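Local atomic coordinates of intimin (Escherichia coli, PDB entry 6TPL), a protein that probably mediates bacterial adhesion to host cells through an extracellular passenger that includes the D0 and D1 bacterial Ig-like domains. Residues A11-A16 with E22-T27; N56-N59 with K65-V68. All coordinates share one frame; numbering follows the deposited sequence.

Contact 1: A11-A16 with E22-T27; sequences ADKTSA and EAITYT. With MG (magnesium ion), chain E.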
ATOM      1  N   ALA A  11       6.366  -2.427   5.612  1.00 16.77           N
ATOM      2  CA  ALA A  11       5.652  -3.035   6.728  1.00 15.66           C
ATOM      3  C   ALA A  11       5.797  -4.554   6.680  1.00 14.01           C
ATOM      4  O   ALA A  11       6.061  -5.140   5.625  1.00 13.42           O
ATOM      5  CB  ALA A  11       4.169  -2.637   6.707  1.00 20.41           C
ATOM      6  N   ASP A  12       5.629  -5.190   7.844  1.00 15.79           N
ATOM      7  CA  ASP A  12       5.747  -6.640   7.946  1.00 16.98           C
ATOM      8  C   ASP A  12       4.483  -7.368   7.506  1.00 16.59           C
ATOM      9  O   ASP A  12       4.512  -8.597   7.357  1.00 17.60           O
ATOM     10  CB  ASP A  12       6.099  -7.039   9.382  1.00 18.26           C
ATOM     11  CG  ASP A  12       5.009  -6.691  10.381  1.00 17.16           C
ATOM     12  OD1 ASP A  12       4.127  -5.856  10.080  1.00 19.73           O
ATOM     13  OD2 ASP A  12       5.039  -7.259  11.497  1.00 20.03           O
ATOM     14  N   LYS A  13       3.390  -6.642   7.291  1.00 17.28           N
ATOM     15  CA  LYS A  13       2.121  -7.215   6.875  1.00 18.29           C
ATOM     16  C   LYS A  13       1.440  -6.237   5.929  1.00 18.78           C
ATOM     17  O   LYS A  13       1.647  -5.025   6.028  1.00 22.29           O
ATOM     18  CB  LYS A  13       1.195  -7.479   8.066  1.00 24.09           C
ATOM     19  CG  LYS A  13       1.784  -8.256   9.231  1.00 25.29           C
ATOM     20  CD  LYS A  13       0.945  -7.956  10.479  1.00 22.76           C
ATOM     21  CE  LYS A  13       1.184  -8.934  11.617  1.00 22.18           C
ATOM     22  NZ  LYS A  13       0.338  -8.612  12.807  1.00 25.42           N
ATOM     23  N   THR A  14       0.606  -6.761   5.028  1.00 14.90           N
ATOM     24  CA  THR A  14      -0.226  -5.886   4.212  1.00 14.70           C
ATOM     25  C   THR A  14      -1.559  -5.557   4.874  1.00 16.41           C
ATOM     26  O   THR A  14      -2.206  -4.581   4.482  1.00 15.46           O
ATOM     27  CB  THR A  14      -0.498  -6.509   2.841  1.00 14.33           C
ATOM     28  OG1 THR A  14      -1.070  -7.813   2.999  1.00 14.87           O
ATOM     29  CG2 THR A  14       0.792  -6.613   2.045  1.00 15.93           C
ATOM     30  N   SER A  15      -1.979  -6.332   5.871  1.00 16.23           N
ATOM     31  CA  SER A  15      -3.268  -6.100   6.508  1.00 17.07           C
ATOM     32  C   SER A  15      -3.261  -6.653   7.925  1.00 17.90           C
ATOM     33  O   SER A  15      -2.399  -7.447   8.305  1.00 17.87           O
ATOM     34  CB  SER A  15      -4.407  -6.739   5.704  1.00 17.31           C
ATOM     35  OG  SER A  15      -4.399  -8.150   5.850  1.00 17.64           O
ATOM     36  N   ALA A  16      -4.248  -6.216   8.701  1.00 18.71           N
ATOM     37  CA  ALA A  16      -4.410  -6.666  10.075  1.00 19.67           C
ATOM     38  C   ALA A  16      -5.876  -6.545  10.459  1.00 20.58           C
ATOM     39  O   ALA A  16      -6.671  -5.908   9.764  1.00 20.47           O
ATOM     40  CB  ALA A  16      -3.545  -5.860  11.048  1.00 19.81           C
ATOM     41  N   GLU A  22      -4.132  -6.084  16.910  1.00 24.55           N
ATOM     42  CA  GLU A  22      -3.098  -6.566  16.002  1.00 26.96           C
ATOM     43  C   GLU A  22      -2.302  -5.388  15.458  1.00 22.55           C
ATOM     44  O   GLU A  22      -2.875  -4.365  15.070  1.00 22.37           O
ATOM     45  CB  GLU A  22      -3.707  -7.362  14.848  1.00 41.99           C
ATOM     46  CG  GLU A  22      -2.651  -7.947  13.921  1.00 54.52           C
ATOM     47  CD  GLU A  22      -3.228  -8.864  12.862  1.00 58.49           C
ATOM     48  OE1 GLU A  22      -2.438  -9.533  12.162  1.00 50.12           O
ATOM     49  OE2 GLU A  22      -4.467  -8.917  12.729  1.00 72.12           O
ATOM     50  N   ALA A  23      -0.981  -5.532  15.429  1.00 22.07           N
ATOM     51  CA  ALA A  23      -0.090  -4.456  15.029  1.00 21.37           C
ATOM     52  C   ALA A  23       0.520  -4.744  13.665  1.00 20.10           C
ATOM     53  O   ALA A  23       0.876  -5.887  13.358  1.00 19.85           O
ATOM     54  CB  ALA A  23       1.024  -4.256  16.058  1.00 27.44           C
ATOM     55  N   ILE A  24       0.617  -3.702  12.844  1.00 19.39           N
ATOM     56  CA  ILE A  24       1.452  -3.700  11.647  1.00 18.25           C
ATOM     57  C   ILE A  24       2.724  -2.931  11.981  1.00 18.12           C
ATOM     58  O   ILE A  24       2.661  -1.774  12.413  1.00 18.47           O
ATOM     59  CB  ILE A  24       0.723  -3.068  10.452  1.00 17.61           C
ATOM     60  CG1 ILE A  24      -0.553  -3.855  10.128  1.00 17.86           C
ATOM     61  CG2 ILE A  24       1.631  -3.039   9.236  1.00 16.53           C
ATOM     62  CD1 ILE A  24      -1.329  -3.307   8.946  1.00 20.18           C
ATOM     63  N   THR A  25       3.881  -3.562  11.787  1.00 17.71           N
ATOM     64  CA  THR A  25       5.159  -2.966  12.164  1.00 17.71           C
ATOM     65  C   THR A  25       5.885  -2.470  10.916  1.00 16.65           C
ATOM     66  O   THR A  25       6.135  -3.245   9.987  1.00 15.95           O
ATOM     67  CB  THR A  25       6.024  -3.965  12.934  1.00 18.18           C
ATOM     68  OG1 THR A  25       5.365  -4.339  14.151  1.00 19.29           O
ATOM     69  CG2 THR A  25       7.379  -3.345  13.267  1.00 18.52           C
ATOM     70  N   TYR A  26       6.220  -1.182  10.903  1.00 16.60           N
ATOM     71  CA  TYR A  26       6.933  -0.551   9.802  1.00 15.72           C
ATOM     72  C   TYR A  26       8.414  -0.421  10.137  1.00 15.76           C
ATOM     73  O   TYR A  26       8.784  -0.202  11.290  1.00 16.60           O
ATOM     74  CB  TYR A  26       6.380   0.847   9.507  1.00 15.71           C
ATOM     75  CG  TYR A  26       4.972   0.888   8.959  1.00 15.61           C
ATOM     76  CD1 TYR A  26       3.876   0.730   9.795  1.00 16.40           C
ATOM     77  CD2 TYR A  26       4.742   1.115   7.614  1.00 14.81           C
ATOM     78  CE1 TYR A  26       2.587   0.773   9.301  1.00 16.39           C
ATOM     79  CE2 TYR A  26       3.455   1.163   7.110  1.00 14.82           C
ATOM     80  CZ  TYR A  26       2.383   0.992   7.957  1.00 15.60           C
ATOM     81  OH  TYR A  26       1.097   1.036   7.462  1.00 15.69           O
ATOM     82  N   THR A  27       9.261  -0.526   9.119  1.00 14.95           N
ATOM     83  CA  THR A  27      10.694  -0.287   9.268  1.00 14.94           C
ATOM     84  C   THR A  27      11.122   0.767   8.258  1.00 14.31           C
ATOM     85  O   THR A  27      10.936   0.585   7.049  1.00 13.51           O
ATOM     86  CB  THR A  27      11.513  -1.570   9.072  1.00 14.70           C
ATOM     87  OG1 THR A  27      11.135  -2.548  10.049  1.00 15.39           O
ATOM     88  CG2 THR A  27      13.010  -1.270   9.204  1.00 14.76           C
TER
HETATM   89 MG    MG E 803      -1.939 -10.910  10.840  1.00 49.38          MG
HETATM   90  O   HOH W   1       3.617  -6.526  13.552  1.00 20.73           O
HETATM   91  O   HOH W   2      -2.539 -12.967   9.755  1.00 53.35           O
HETATM   92  O   HOH W   3      -1.985  -9.701   8.760  1.00 41.33           O
HETATM   93  O   HOH W   4       0.290 -11.985  10.151  1.00 60.86           O

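Contact 2: N56-N59 with K65-V68; sequences NSAN and KATV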
ATOM      1  N   ASN A  56       5.615   8.913  17.163  1.00 27.04           N
ATOM      2  CA  ASN A  56       5.651   9.915  16.111  1.00 27.31           C
ATOM      3  C   ASN A  56       7.067  10.213  15.638  1.00 27.15           C
ATOM      4  O   ASN A  56       7.235  10.858  14.597  1.00 23.53           O
ATOM      5  CB  ASN A  56       4.990  11.203  16.606  1.00 28.76           C
ATOM      6  CG  ASN A  56       3.707  10.939  17.372  1.00 28.74           C
ATOM      7  OD1 ASN A  56       2.784  10.303  16.861  1.00 29.86           O
ATOM      8  ND2 ASN A  56       3.649  11.414  18.612  1.00 32.66           N
ATOM      9  N   SER A  57       8.079   9.753  16.368  1.00 24.91           N
ATOM     10  CA  SER A  57       9.462   9.987  15.983  1.00 24.06           C
ATOM     11  C   SER A  57      10.349   9.011  16.736  1.00 27.04           C
ATOM     12  O   SER A  57      10.284   8.936  17.967  1.00 24.82           O
ATOM     13  CB  SER A  57       9.877  11.429  16.284  1.00 24.81           C
ATOM     14  OG  SER A  57      11.275  11.592  16.144  1.00 25.59           O
ATOM     15  N   ALA A  58      11.180   8.279  15.994  1.00 18.52           N
ATOM     16  CA  ALA A  58      12.083   7.294  16.567  1.00 19.38           C
ATOM     17  C   ALA A  58      13.426   7.381  15.861  1.00 18.56           C
ATOM     18  O   ALA A  58      13.503   7.682  14.667  1.00 17.25           O
ATOM     19  CB  ALA A  58      11.512   5.877  16.448  1.00 22.44           C
ATOM     20  N   ASN A  59      14.484   7.116  16.613  1.00 25.06           N
ATOM     21  CA  ASN A  59      15.833   7.182  16.076  1.00 23.05           C
ATOM     22  C   ASN A  59      16.233   5.834  15.497  1.00 21.41           C
ATOM     23  O   ASN A  59      15.855   4.780  16.021  1.00 19.08           O
ATOM     24  CB  ASN A  59      16.823   7.606  17.163  1.00 26.27           C
ATOM     25  CG  ASN A  59      16.462   8.937  17.781  1.00 25.11           C
ATOM     26  OD1 ASN A  59      16.493   9.974  17.116  1.00 21.20           O
ATOM     27  ND2 ASN A  59      16.130   8.921  19.065  1.00 28.53           N
ATOM     28  N   LYS A  65      18.094   1.577  11.035  1.00 15.80           N
ATOM     29  CA  LYS A  65      16.697   1.178  10.959  1.00 16.07           C
ATOM     30  C   LYS A  65      15.943   1.679  12.182  1.00 16.56           C
ATOM     31  O   LYS A  65      16.444   1.611  13.311  1.00 17.04           O
ATOM     32  CB  LYS A  65      16.574  -0.344  10.846  1.00 21.02           C
ATOM     33  CG  LYS A  65      17.223  -0.928   9.601  1.00 28.60           C
ATOM     34  CD  LYS A  65      17.136  -2.446   9.585  1.00 41.42           C
ATOM     35  CE  LYS A  65      17.886  -3.011   8.388  1.00 48.09           C
ATOM     36  NZ  LYS A  65      17.373  -2.470   7.096  1.00 50.57           N
ATOM     37  N   ALA A  66      14.736   2.187  11.933  1.00 16.50           N
ATOM     38  CA  ALA A  66      13.838   2.692  12.960  1.00 17.01           C
ATOM     39  C   ALA A  66      12.457   2.115  12.697  1.00 17.27           C
ATOM     40  O   ALA A  66      12.019   2.048  11.543  1.00 16.87           O
ATOM     41  CB  ALA A  66      13.792   4.226  12.951  1.00 16.71           C
ATOM     42  N   THR A  67      11.776   1.693  13.761  1.00 18.02           N
ATOM     43  CA  THR A  67      10.509   0.996  13.625  1.00 18.37           C
ATOM     44  C   THR A  67       9.389   1.746  14.334  1.00 18.79           C
ATOM     45  O   THR A  67       9.618   2.628  15.165  1.00 19.01           O
ATOM     46  CB  THR A  67      10.596  -0.434  14.177  1.00 19.02           C
ATOM     47  OG1 THR A  67      10.764  -0.392  15.599  1.00 19.74           O
ATOM     48  CG2 THR A  67      11.767  -1.182  13.556  1.00 18.72           C
ATOM     49  N   VAL A  68       8.159   1.365  13.985  1.00 18.98           N
ATOM     50  CA  VAL A  68       6.954   1.928  14.583  1.00 19.47           C
ATOM     51  C   VAL A  68       5.822   0.961  14.252  1.00 19.79           C
ATOM     52  O   VAL A  68       5.894   0.214  13.272  1.00 19.47           O
ATOM     53  CB  VAL A  68       6.654   3.358  14.061  1.00 19.04           C
ATOM     54  CG1 VAL A  68       6.239   3.306  12.601  1.00 18.48           C
ATOM     55  CG2 VAL A  68       5.590   4.025  14.932  1.00 19.70           C
TER

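Contact 1: A11-A16 with E22-T27
A11 packs its CB over one face of the Y26 ring. This CH-pi contact measures 4.0 Å from A11 CB to the ring centroid. It lies 17° off the ring normal. The same A11 CB also meets I24 CG2 at 3.6 Å. The other branch of I24 points to A16, with I24 CG1 3.7 Å from A16 CB. These apolar groups make the tight side. I24, Y26 and A16 are buried, and I24 and Y26 also touch V96 of strand 91-99.

In Ig-like sandwiches the first strand often switches sheets partway. That happens here. Strand 5-11 pairs with strand 24-32, and strand 15-17 then pairs in parallel with strand 91-99. D12 and K13 lie in the switch.

D12 N bonds to T25 O at 2.9 Å. The side chain of D12 returns the grip: T25 N donates to D12 OD1, also at 2.9 Å, from 49° out of the carboxylate plane. D12 CG sits between its backbone N and carbonyl carbon (chi1 64°), which turns the carboxylate back over T25.

The other side is looser, polar and watered. Water 1 bridges D12 OD2, A23 O and T25 OG1. The extended chain of K13 brings NZ 2.8 Å from A23 O. The same NZ makes a salt bridge to E22 OE1 at 3.0 Å, on the anti lone pair. E22 OE1 also binds a magnesium ion at 2.0 Å, and three waters join that ion. A methionine in place of K13 would probably leave E22 OE1 without its ammonium partner and A23 O with water 1 but no lysine donor. E22 OE2 takes a hydrogen bond from K17 N.

Contact 2: N56-N59 with K65-V68
A66 turns its methyl toward the backbone of A58 and N59. The side chain of A66 begins and ends at CB, so one carbon does all its touching. A66 CB meets N59 O at 3.7 Å. It meets A58 O at 3.9 Å. Against the methyl of A58 it is looser, with A66 CB and A58 CB 4.5 Å apart. The same methyl of A66 also touches T60 in the connecting loop.

A58 answers from the other segment. Its CB also points across, and it comes to 4.0 Å from T67 O. A66 CB thus faces two carbonyl oxygens of the other strand and A58 CB one. The contact is thin, with 144 Å² buried in all.

The two strands run roughly antiparallel, at 147° between their directions, with axes 6.4 Å apart at closest approach. They are not paired by backbone hydrogen bonds. N59 and A66 are the nearest pair of CA atoms, at 5.8 Å. The carbonyls N59 O and K65 O come to 4.2 Å.

Side chains alternate along both strands. A58, A66 and V68 point inward between the strands. S57, N59, K65 and T67 point away and are exposed.

This is the edge of an Ig-like beta sandwich, where the chain passes from one sheet to the other through a short loop. K65 N bonds to N61 OD1 in that loop. Strand 57-59 is the outermost strand of its sheet and bonds to strand 41-48, A58 with V42. Strand 65-71 belongs to the facing sheet, where A66 bonds to A28 of strand 24-32. The side chains of A58 and V68 both touch F44 of strand 41-48, which links the two strands across the sandwich.

How the contacts relate
Contact 1 is partly buried, while contact 2 lies at the surface, with A66 its one buried touching residue. Both belong to the same Ig-like domain and share one sheet. Strands 24-32 and 65-71 are neighbours there, and Y26 N probably bonds to V68 O at 2.8 Å. T67 also packs against Y26 and T27. Each contact bridges toward the second sheet, contact 1 through the strand switch to 15-17 and contact 2 through edge strand 57-59. Their chemistry differs. Contact 1 combines an apolar core with hydrogen bonds, a salt bridge and a magnesium ion. Contact 2 rests on alanine methyls against backbone carbonyls.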